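Local coordinates for protein rutinosidase (PDB 6I1A) that is a secreted family 5 glycoside hydrolase that acts as a rutinosidase and probably cleaves glucose units from 1,3-beta-glucans, at residues T162-S167 / L220-A225; A98-L103 / M168-Q173; L189-E194 / I237-Q242. One frame throughout, in Å; residues are numbered along the deposited sequence.

In the fold
All three contacts lie in one (beta/alpha)8-barrel. Contacts 1 and 2 both use helix 161-179, on faces whose contact centres are about 12 Å apart: 162-167 meets helix 213-233, and 168-173 meets the loop after strand 90-95. Contact 3 joins strands 187-190 and 239-241 in the barrel wall, with centres about 13 Å from contact 1 and about 15 Å from contact 2. Pro-191 connects the layers, its O receiving the Tyr-222 hydroxyl of contact 1 and its CB packing on Ile-171 of segment 168-173. Contact 3 alone reaches the likely active site, where ethanediol is hydrogen-bonded to the carboxylate of Glu-194; glycans border contact 1.

Contact 1: residues T162-S167 / L220-A225; sequences THFNYS and LKYIRA. Unlike the reference sequence in segment 162-167: His-163 (reference Asn). With NAG (2-acetamido-2-deoxy-beta-D-glucopyranose), chain E; NAG (2-acetamido-2-deoxy-beta-D-glucopyranose), chain D.
Two neighbouring helices in the outer layer of a (beta/alpha)8-barrel meet here, with Phe-164 of helix 161-179 reaching Lys-221, Tyr-222 and Ala-225 of helix 213-233. The segments run nearly parallel, at 27°, but their axes stay 11.3 Å apart, and the Phe-164 ring bridges much of that gap. Its CG stands anti to the backbone N (chi1 -171°), and the far end of the ring, CE2 and CZ, reaches the partner helix. Lys-221 lies over one face: its CE is 4.1 Å from the Phe-164 ring centroid in a CH-pi contact, displaced toward the rim, while the ammonium is farther off and offers at most a weak cation-pi attraction. The opposite face receives the edge of Tyr-222 in a T-shaped pair, planes 85° apart and centroids 6.0 Å apart. At the rim, Phe-164 CE2 comes within 3.6 Å of Tyr-222 CA, and Phe-164 CZ meets Ala-225 CB at 3.9 Å, near the ring plane.

One turn further on, Ser-167 CB rests 3.7 Å from Tyr-222 CE1. The Ser-167 hydroxyl turns back to its own helix and donates to His-163 O over 2.7 Å; this carbonyl also takes Ser-167 N, from the other face of its plane. Trp-157 NE1 is a further partner of the hydroxyl. The same helix carries and contacts glycans: Asn-165 ND2 is covalently bound to C1 of one N-acetylglucosamine, His-163 NE2 and O6 of a second are hydrogen-bonded (2.9 Å) in the imidazole plane, and N2 of that second sugar donates to Thr-162 OG1.

Inward, Tyr-222 packs on Met-168 and Ile-171 of helix 161-179 and sends its hydroxyl to Pro-191 O of segment 189-194, tying this helix pair to the barrel wall.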
# COMPACT_ATOMS: atom_id res chain seq x y z
N THR A 162 -29.97 3.19 -16.27
CA THR A 162 -29.81 3.51 -17.71
C THR A 162 -28.45 3.02 -18.20
O THR A 162 -28.32 2.27 -19.20
CB THR A 162 -29.87 5.02 -17.98
OG1 THR A 162 -31.09 5.54 -17.46
CG2 THR A 162 -29.67 5.42 -19.43
N HIS A 163 -27.39 3.43 -17.48
CA HIS A 163 -26.01 3.05 -17.89
C HIS A 163 -25.79 1.55 -17.70
O HIS A 163 -25.07 0.93 -18.53
CB HIS A 163 -24.98 3.87 -17.12
CG HIS A 163 -25.09 5.33 -17.39
ND1 HIS A 163 -25.26 5.83 -18.66
CD2 HIS A 163 -25.03 6.38 -16.53
CE1 HIS A 163 -25.26 7.17 -18.55
NE2 HIS A 163 -25.10 7.54 -17.27
N PHE A 164 -26.42 0.93 -16.71
CA PHE A 164 -26.34 -0.54 -16.52
C PHE A 164 -26.88 -1.23 -17.77
O PHE A 164 -26.28 -2.14 -18.33
CB PHE A 164 -27.05 -0.94 -15.24
CG PHE A 164 -26.84 -2.36 -14.84
CD1 PHE A 164 -27.52 -3.41 -15.44
CD2 PHE A 164 -25.90 -2.65 -13.86
CE1 PHE A 164 -27.26 -4.71 -15.05
CE2 PHE A 164 -25.68 -3.95 -13.46
CZ PHE A 164 -26.37 -4.96 -14.06
N ASN A 165 -28.06 -0.81 -18.20
CA ASN A 165 -28.77 -1.44 -19.32
C ASN A 165 -27.96 -1.29 -20.62
O ASN A 165 -27.79 -2.23 -21.38
CB ASN A 165 -30.13 -0.76 -19.56
CG ASN A 165 -31.18 -1.26 -18.61
OD1 ASN A 165 -30.94 -2.07 -17.72
ND2 ASN A 165 -32.40 -0.76 -18.84
N TYR A 166 -27.40 -0.10 -20.86
CA TYR A 166 -26.62 0.09 -22.11
C TYR A 166 -25.25 -0.63 -22.01
O TYR A 166 -24.76 -1.14 -23.00
CB TYR A 166 -26.46 1.56 -22.45
CG TYR A 166 -27.74 2.19 -22.98
CD1 TYR A 166 -28.34 1.75 -24.13
CD2 TYR A 166 -28.30 3.22 -22.30
CE1 TYR A 166 -29.50 2.38 -24.62
CE2 TYR A 166 -29.42 3.86 -22.75
CZ TYR A 166 -30.04 3.43 -23.90
OH TYR A 166 -31.17 4.14 -24.31
N SER A 167 -24.73 -0.82 -20.79
CA SER A 167 -23.55 -1.68 -20.60
C SER A 167 -23.84 -3.12 -21.01
O SER A 167 -23.01 -3.80 -21.66
CB SER A 167 -23.00 -1.62 -19.18
OG SER A 167 -22.64 -0.30 -18.77
N LEU A 220 -20.19 -5.73 -8.52
CA LEU A 220 -20.55 -7.15 -8.41
C LEU A 220 -21.88 -7.46 -9.09
O LEU A 220 -22.00 -8.47 -9.77
CB LEU A 220 -20.55 -7.56 -6.94
CG LEU A 220 -20.91 -9.02 -6.67
CD1 LEU A 220 -19.93 -9.94 -7.35
CD2 LEU A 220 -20.93 -9.28 -5.18
N LYS A 221 -22.86 -6.58 -8.94
CA LYS A 221 -24.15 -6.74 -9.63
C LYS A 221 -23.90 -6.86 -11.13
O LYS A 221 -24.48 -7.69 -11.82
CB LYS A 221 -25.06 -5.55 -9.28
CG LYS A 221 -26.38 -5.50 -10.01
CD LYS A 221 -27.09 -4.16 -9.79
CE LYS A 221 -28.26 -3.92 -10.74
NZ LYS A 221 -29.32 -4.91 -10.44
N TYR A 222 -23.04 -5.97 -11.66
CA TYR A 222 -22.76 -5.95 -13.10
C TYR A 222 -22.03 -7.21 -13.51
O TYR A 222 -22.41 -7.85 -14.51
CB TYR A 222 -21.95 -4.71 -13.44
CG TYR A 222 -21.46 -4.66 -14.85
CD1 TYR A 222 -22.32 -4.56 -15.91
CD2 TYR A 222 -20.08 -4.74 -15.13
CE1 TYR A 222 -21.83 -4.48 -17.21
CE2 TYR A 222 -19.60 -4.69 -16.44
CZ TYR A 222 -20.48 -4.55 -17.49
OH TYR A 222 -20.04 -4.44 -18.77
N ILE A 223 -20.97 -7.59 -12.80
CA ILE A 223 -20.20 -8.79 -13.22
C ILE A 223 -21.09 -10.05 -13.14
O ILE A 223 -21.01 -10.92 -14.01
CB ILE A 223 -18.92 -8.95 -12.42
CG1 ILE A 223 -17.99 -7.73 -12.58
CG2 ILE A 223 -18.23 -10.25 -12.85
CD1 ILE A 223 -17.50 -7.53 -14.01
N ARG A 224 -21.90 -10.15 -12.13
CA ARG A 224 -22.84 -11.29 -12.03
C ARG A 224 -23.78 -11.27 -13.24
O ARG A 224 -24.05 -12.36 -13.79
CB ARG A 224 -23.62 -11.21 -10.72
CG ARG A 224 -22.82 -11.69 -9.53
CD ARG A 224 -23.62 -11.58 -8.24
NE ARG A 224 -22.94 -12.36 -7.21
CZ ARG A 224 -23.04 -12.17 -5.91
NH1 ARG A 224 -22.34 -12.94 -5.09
NH2 ARG A 224 -23.85 -11.23 -5.41
N ALA A 225 -24.29 -10.13 -13.64
CA ALA A 225 -25.15 -10.07 -14.83
C ALA A 225 -24.41 -10.48 -16.10
O ALA A 225 -24.98 -11.16 -17.00
CB ALA A 225 -25.76 -8.73 -14.98
C1 NAG E . -33.57 -1.27 -18.13
C2 NAG E . -34.69 -0.20 -18.12
C3 NAG E . -35.96 -0.89 -17.56
C4 NAG E . -36.28 -2.17 -18.26
C5 NAG E . -35.05 -3.07 -18.24
C6 NAG E . -35.30 -4.37 -18.94
C7 NAG E . -34.01 2.10 -17.70
C8 NAG E . -33.66 3.08 -16.64
N2 NAG E . -34.34 0.88 -17.26
O3 NAG E . -37.08 0.04 -17.52
O4 NAG E . -37.35 -2.84 -17.46
O5 NAG E . -34.01 -2.36 -18.95
O6 NAG E . -35.67 -4.07 -20.26
O7 NAG E . -33.93 2.39 -18.91
C1 NAG D . -28.24 7.99 -15.34
C2 NAG D . -29.67 8.51 -15.21
C3 NAG D . -29.92 9.40 -16.43
C4 NAG D . -28.88 10.48 -16.50
C5 NAG D . -27.44 9.94 -16.56
C6 NAG D . -26.37 11.03 -16.42
C7 NAG D . -31.34 7.14 -14.10
C8 NAG D . -32.25 5.98 -14.30
N2 NAG D . -30.62 7.44 -15.16
O3 NAG D . -31.20 10.09 -16.23
O4 NAG D . -29.04 11.25 -17.72
O5 NAG D . -27.29 9.04 -15.45
O6 NAG D . -25.13 10.40 -16.78
O7 NAG D . -31.25 7.81 -13.06

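Contact 2: residues A98-L103 / M168-Q173; sequences AAWIDL and MQVIDQ
Ile-101 and Trp-100, in the loop that follows strand 90-95, straddle Val-170 on helix 161-179, and this is where the packing is close. The two methyls of Val-170 divide the work. CG2 takes Ile-101, whose CD1 and CG1 both approach it; the CD1 to Val-170 CG2 distance is 3.6 Å. CG1 faces the base of the tryptophan, 4.0 Å from Trp-100 CB. In both pairs the side chains cross at about a right angle. Ile-101 holds CG1 between its backbone N and carbonyl carbon (chi1 72°), the crowded position; its CG2, anti to the carbonyl carbon, meets Val-170 CG2 at 3.8 Å and lies near the backbone of Gln-169.

On the solvent side the contact rests on aliphatic parts of exposed glutamines. Gln-173 is bent at chi2 (-62°), and it slides past the tryptophan in the opposite direction, with amide and indole planes 43° apart. Its CG makes a local close approach of 3.5 Å to Trp-100 O, and its CB is 4.0 Å from Trp-100 CE3, contacts without directional polar bonding. Gln-169 is likewise exposed and grazes Ile-101 mainly through its backbone.

The indole itself turns inward. Ala-99 CB sits 3.8 Å above one of its faces, offset to the rim, Trp-100 NE1 is hydrogen-bonded to Thr-95 OG1, and Phe-177, further along the helix, makes an edge-to-face pair with it. Thr-136 at the end of strand 131-136 touches both Trp-100 and Val-170, so the contact is backed by the barrel wall.

Here a beta-alpha loop at the carboxyl end of strand 90-95 lies against helix 161-179, which follows the next strand, 131-136, in the (beta/alpha)8-barrel.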
# COMPACT_ATOMS: atom_id res chain seq x y z
N ALA A 98 -18.07 2.76 -27.35
CA ALA A 98 -18.63 3.36 -28.57
C ALA A 98 -18.25 2.54 -29.79
O ALA A 98 -18.81 2.76 -30.89
CB ALA A 98 -18.20 4.79 -28.69
N ALA A 99 -17.29 1.62 -29.71
CA ALA A 99 -17.00 0.66 -30.78
C ALA A 99 -18.25 -0.24 -30.98
O ALA A 99 -18.41 -0.84 -32.08
CB ALA A 99 -15.80 -0.17 -30.43
N TRP A 100 -19.01 -0.43 -29.92
CA TRP A 100 -20.01 -1.51 -29.80
C TRP A 100 -21.41 -0.96 -29.92
O TRP A 100 -22.30 -1.68 -30.48
CB TRP A 100 -19.79 -2.33 -28.51
CG TRP A 100 -18.40 -2.89 -28.43
CD1 TRP A 100 -17.35 -2.37 -27.71
CD2 TRP A 100 -17.89 -4.02 -29.13
NE1 TRP A 100 -16.25 -3.12 -27.91
CE2 TRP A 100 -16.53 -4.14 -28.78
CE3 TRP A 100 -18.44 -4.99 -29.99
CZ2 TRP A 100 -15.74 -5.17 -29.28
CZ3 TRP A 100 -17.64 -5.98 -30.48
CH2 TRP A 100 -16.30 -6.07 -30.13
N ILE A 101 -21.67 0.20 -29.37
CA ILE A 101 -23.02 0.84 -29.39
C ILE A 101 -22.83 2.31 -29.67
O ILE A 101 -21.79 2.90 -29.33
CB ILE A 101 -23.78 0.62 -28.10
CG1 ILE A 101 -23.25 1.41 -26.92
CG2 ILE A 101 -23.97 -0.87 -27.84
CD1 ILE A 101 -24.24 1.43 -25.70
N ASP A 102 -23.83 2.92 -30.31
CA ASP A 102 -23.77 4.34 -30.66
C ASP A 102 -24.84 5.06 -29.87
O ASP A 102 -26.05 5.03 -30.30
CB ASP A 102 -23.98 4.48 -32.16
CG ASP A 102 -23.87 5.87 -32.64
OD1 ASP A 102 -23.92 6.80 -31.85
OD2 ASP A 102 -23.64 6.01 -33.88
N LEU A 103 -24.52 5.59 -28.71
CA LEU A 103 -25.50 6.30 -27.85
C LEU A 103 -25.59 7.75 -28.26
O LEU A 103 -24.60 8.42 -28.52
CB LEU A 103 -25.07 6.22 -26.38
CG LEU A 103 -25.26 4.82 -25.80
CD1 LEU A 103 -24.52 4.72 -24.47
CD2 LEU A 103 -26.74 4.53 -25.62
N MET A 168 -25.03 -3.62 -20.62
CA MET A 168 -25.38 -4.98 -21.00
C MET A 168 -25.61 -5.06 -22.50
O MET A 168 -25.27 -6.08 -23.09
CB MET A 168 -26.64 -5.39 -20.23
CG MET A 168 -26.39 -5.60 -18.72
SD MET A 168 -25.01 -6.62 -18.27
CE MET A 168 -25.50 -8.18 -18.97
N GLN A 169 -26.10 -4.02 -23.12
CA GLN A 169 -26.21 -3.98 -24.60
C GLN A 169 -24.84 -4.07 -25.25
O GLN A 169 -24.62 -4.82 -26.24
CB GLN A 169 -26.98 -2.74 -25.06
CG GLN A 169 -28.46 -2.83 -24.70
CD GLN A 169 -29.22 -1.66 -25.27
OE1 GLN A 169 -28.92 -1.18 -26.33
NE2 GLN A 169 -30.23 -1.25 -24.54
N VAL A 170 -23.85 -3.39 -24.66
CA VAL A 170 -22.46 -3.47 -25.19
C VAL A 170 -21.98 -4.91 -25.09
O VAL A 170 -21.40 -5.46 -26.07
CB VAL A 170 -21.56 -2.54 -24.35
CG1 VAL A 170 -20.06 -2.83 -24.57
CG2 VAL A 170 -21.87 -1.08 -24.64
N ILE A 171 -22.18 -5.54 -23.95
CA ILE A 171 -21.74 -6.91 -23.73
C ILE A 171 -22.44 -7.85 -24.69
O ILE A 171 -21.78 -8.77 -25.22
CB ILE A 171 -21.91 -7.30 -22.27
CG1 ILE A 171 -21.00 -6.51 -21.33
CG2 ILE A 171 -21.78 -8.80 -22.10
CD1 ILE A 171 -19.62 -6.21 -21.77
N ASP A 172 -23.72 -7.65 -24.97
CA ASP A 172 -24.38 -8.49 -25.97
C ASP A 172 -23.68 -8.38 -27.32
O ASP A 172 -23.56 -9.41 -28.07
CB ASP A 172 -25.84 -8.09 -26.16
CG ASP A 172 -26.76 -8.58 -25.04
OD1 ASP A 172 -26.39 -9.49 -24.30
OD2 ASP A 172 -27.89 -8.01 -24.92
N GLN A 173 -23.24 -7.19 -27.71
CA GLN A 173 -22.53 -7.00 -29.00
C GLN A 173 -21.20 -7.73 -28.97
O GLN A 173 -20.82 -8.34 -29.99
CB GLN A 173 -22.35 -5.52 -29.33
CG GLN A 173 -23.65 -4.81 -29.59
CD GLN A 173 -24.35 -5.39 -30.79
OE1 GLN A 173 -23.76 -5.60 -31.86
NE2 GLN A 173 -25.65 -5.57 -30.61

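Contact 3: residues L189-E194 / I237-Q242; sequences LEPINE and IPVMFQ. With EDO (1,2-ethanediol), chain K.
The carboxylate of Glu-190 carries Met-240 over one face, with Met-240 SD 4.0 Å from Glu-190 CD; on the other side of its plane, obliquely, Gln-242 CB lies 3.4 Å from Glu-190 OE2. The Gln-242 amide is turned 66° from this carboxylate and 82° from that of Glu-194, to which ethanediol, probably from the crystallisation liquor, donates through O1 to OE1 (2.6 Å) and through O2 to OE2, the two hydroxyls lying off opposite sides of the plane. Glu-194 OE2 also meets His-266, and Glu-190 OE1 forms a salt bridge to Arg-92.

Strands 187-190 and 239-241 run parallel as neighbours in the (beta/alpha)8-barrel of family 5. Asn-193 and Glu-194 follow strand 187-190 as the Asn-Glu pair does in related hydrolases, where the glutamate is the acid/base; a similar role here is likely.

A single bridge pairs the backbones: Leu-189 N donates to Pro-238 O (3.0 Å), and Met-240 N to Leu-189 O (2.9 Å). Further along, a water takes the place of direct backbone pairing: it donates to Ile-192 O and Met-240 O and accepts from Gln-242 N. Gln-242 OE1 accepts from Glu-194 N at 2.8 Å in a bent bond (138°).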
# COMPACT_ATOMS: atom_id res chain seq x y z
N LEU A 189 -13.69 -12.55 -22.69
CA LEU A 189 -14.46 -11.31 -22.60
C LEU A 189 -14.17 -10.61 -21.27
O LEU A 189 -14.38 -11.20 -20.18
CB LEU A 189 -15.95 -11.67 -22.68
CG LEU A 189 -16.92 -10.54 -22.91
CD1 LEU A 189 -18.28 -11.07 -23.49
CD2 LEU A 189 -17.21 -9.84 -21.66
N GLU A 190 -13.70 -9.37 -21.34
CA GLU A 190 -13.39 -8.55 -20.16
C GLU A 190 -14.32 -7.34 -20.12
O GLU A 190 -14.17 -6.38 -20.90
CB GLU A 190 -11.94 -8.05 -20.18
CG GLU A 190 -11.57 -7.33 -18.91
CD GLU A 190 -10.09 -7.10 -18.73
OE1 GLU A 190 -9.36 -6.96 -19.73
OE2 GLU A 190 -9.64 -7.17 -17.55
N PRO A 191 -15.38 -7.38 -19.26
CA PRO A 191 -16.47 -6.40 -19.39
C PRO A 191 -16.34 -5.09 -18.62
O PRO A 191 -17.22 -4.23 -18.71
CB PRO A 191 -17.64 -7.24 -18.81
CG PRO A 191 -17.02 -8.05 -17.73
CD PRO A 191 -15.71 -8.49 -18.38
N ILE A 192 -15.24 -4.92 -17.88
CA ILE A 192 -15.00 -3.63 -17.21
C ILE A 192 -13.49 -3.50 -16.99
O ILE A 192 -12.78 -4.53 -16.94
CB ILE A 192 -15.79 -3.53 -15.87
CG1 ILE A 192 -15.97 -2.07 -15.40
CG2 ILE A 192 -15.20 -4.40 -14.79
CD1 ILE A 192 -17.12 -1.92 -14.39
N ASN A 193 -13.05 -2.25 -16.83
CA ASN A 193 -11.62 -1.95 -16.58
C ASN A 193 -11.51 -0.87 -15.52
O ASN A 193 -12.08 0.23 -15.68
CB ASN A 193 -10.97 -1.47 -17.86
CG ASN A 193 -9.50 -1.19 -17.64
OD1 ASN A 193 -8.71 -2.12 -17.58
ND2 ASN A 193 -9.14 0.10 -17.53
N GLU A 194 -10.83 -1.16 -14.40
CA GLU A 194 -10.48 -0.20 -13.35
C GLU A 194 -11.67 0.66 -12.91
O GLU A 194 -11.57 1.89 -12.83
CB GLU A 194 -9.27 0.63 -13.77
CG GLU A 194 -8.03 -0.18 -13.98
CD GLU A 194 -6.82 0.66 -14.38
OE1 GLU A 194 -6.86 1.91 -14.37
OE2 GLU A 194 -5.71 0.01 -14.55
N ILE A 237 -17.01 -19.47 -23.12
CA ILE A 237 -16.25 -18.18 -23.25
C ILE A 237 -15.89 -17.75 -21.84
O ILE A 237 -16.76 -17.45 -21.05
CB ILE A 237 -17.10 -17.09 -23.94
CG1 ILE A 237 -17.52 -17.49 -25.36
CG2 ILE A 237 -16.34 -15.76 -23.93
CD1 ILE A 237 -18.54 -16.58 -25.93
N PRO A 238 -14.59 -17.59 -21.47
CA PRO A 238 -14.25 -17.13 -20.14
C PRO A 238 -14.55 -15.64 -19.97
O PRO A 238 -14.51 -14.87 -20.95
CB PRO A 238 -12.72 -17.34 -20.07
CG PRO A 238 -12.40 -18.25 -21.21
CD PRO A 238 -13.41 -17.97 -22.30
N VAL A 239 -14.88 -15.28 -18.74
CA VAL A 239 -15.06 -13.86 -18.33
C VAL A 239 -13.84 -13.48 -17.48
O VAL A 239 -13.49 -14.17 -16.48
CB VAL A 239 -16.37 -13.63 -17.56
CG1 VAL A 239 -16.41 -12.25 -16.96
CG2 VAL A 239 -17.56 -13.84 -18.50
N MET A 240 -13.18 -12.39 -17.87
CA MET A 240 -12.05 -11.82 -17.14
C MET A 240 -12.52 -10.59 -16.36
O MET A 240 -13.01 -9.59 -16.96
CB MET A 240 -10.97 -11.45 -18.14
CG MET A 240 -9.76 -10.78 -17.48
SD MET A 240 -8.31 -10.65 -18.58
CE MET A 240 -7.74 -12.34 -18.57
N PHE A 241 -12.44 -10.71 -15.05
CA PHE A 241 -12.91 -9.71 -14.09
C PHE A 241 -11.72 -8.87 -13.62
O PHE A 241 -10.83 -9.40 -12.92
CB PHE A 241 -13.62 -10.39 -12.92
CG PHE A 241 -14.16 -9.45 -11.88
CD1 PHE A 241 -14.39 -8.10 -12.14
CD2 PHE A 241 -14.48 -9.95 -10.64
CE1 PHE A 241 -14.86 -7.25 -11.13
CE2 PHE A 241 -14.97 -9.11 -9.65
CZ PHE A 241 -15.15 -7.77 -9.88
N GLN A 242 -11.72 -7.59 -14.02
CA GLN A 242 -10.75 -6.59 -13.53
C GLN A 242 -11.40 -5.93 -12.30
O GLN A 242 -12.21 -5.00 -12.46
CB GLN A 242 -10.43 -5.61 -14.64
CG GLN A 242 -9.10 -4.90 -14.51
CD GLN A 242 -8.95 -4.19 -13.18
OE1 GLN A 242 -9.60 -3.16 -12.96
NE2 GLN A 242 -8.15 -4.74 -12.27
C1 EDO K . -3.88 3.58 -14.64
O1 EDO K . -4.96 3.26 -15.45
C2 EDO K . -3.02 2.38 -14.43
O2 EDO K . -3.61 1.39 -13.54
O HOH W 1 -13.60 -7.03 -16.08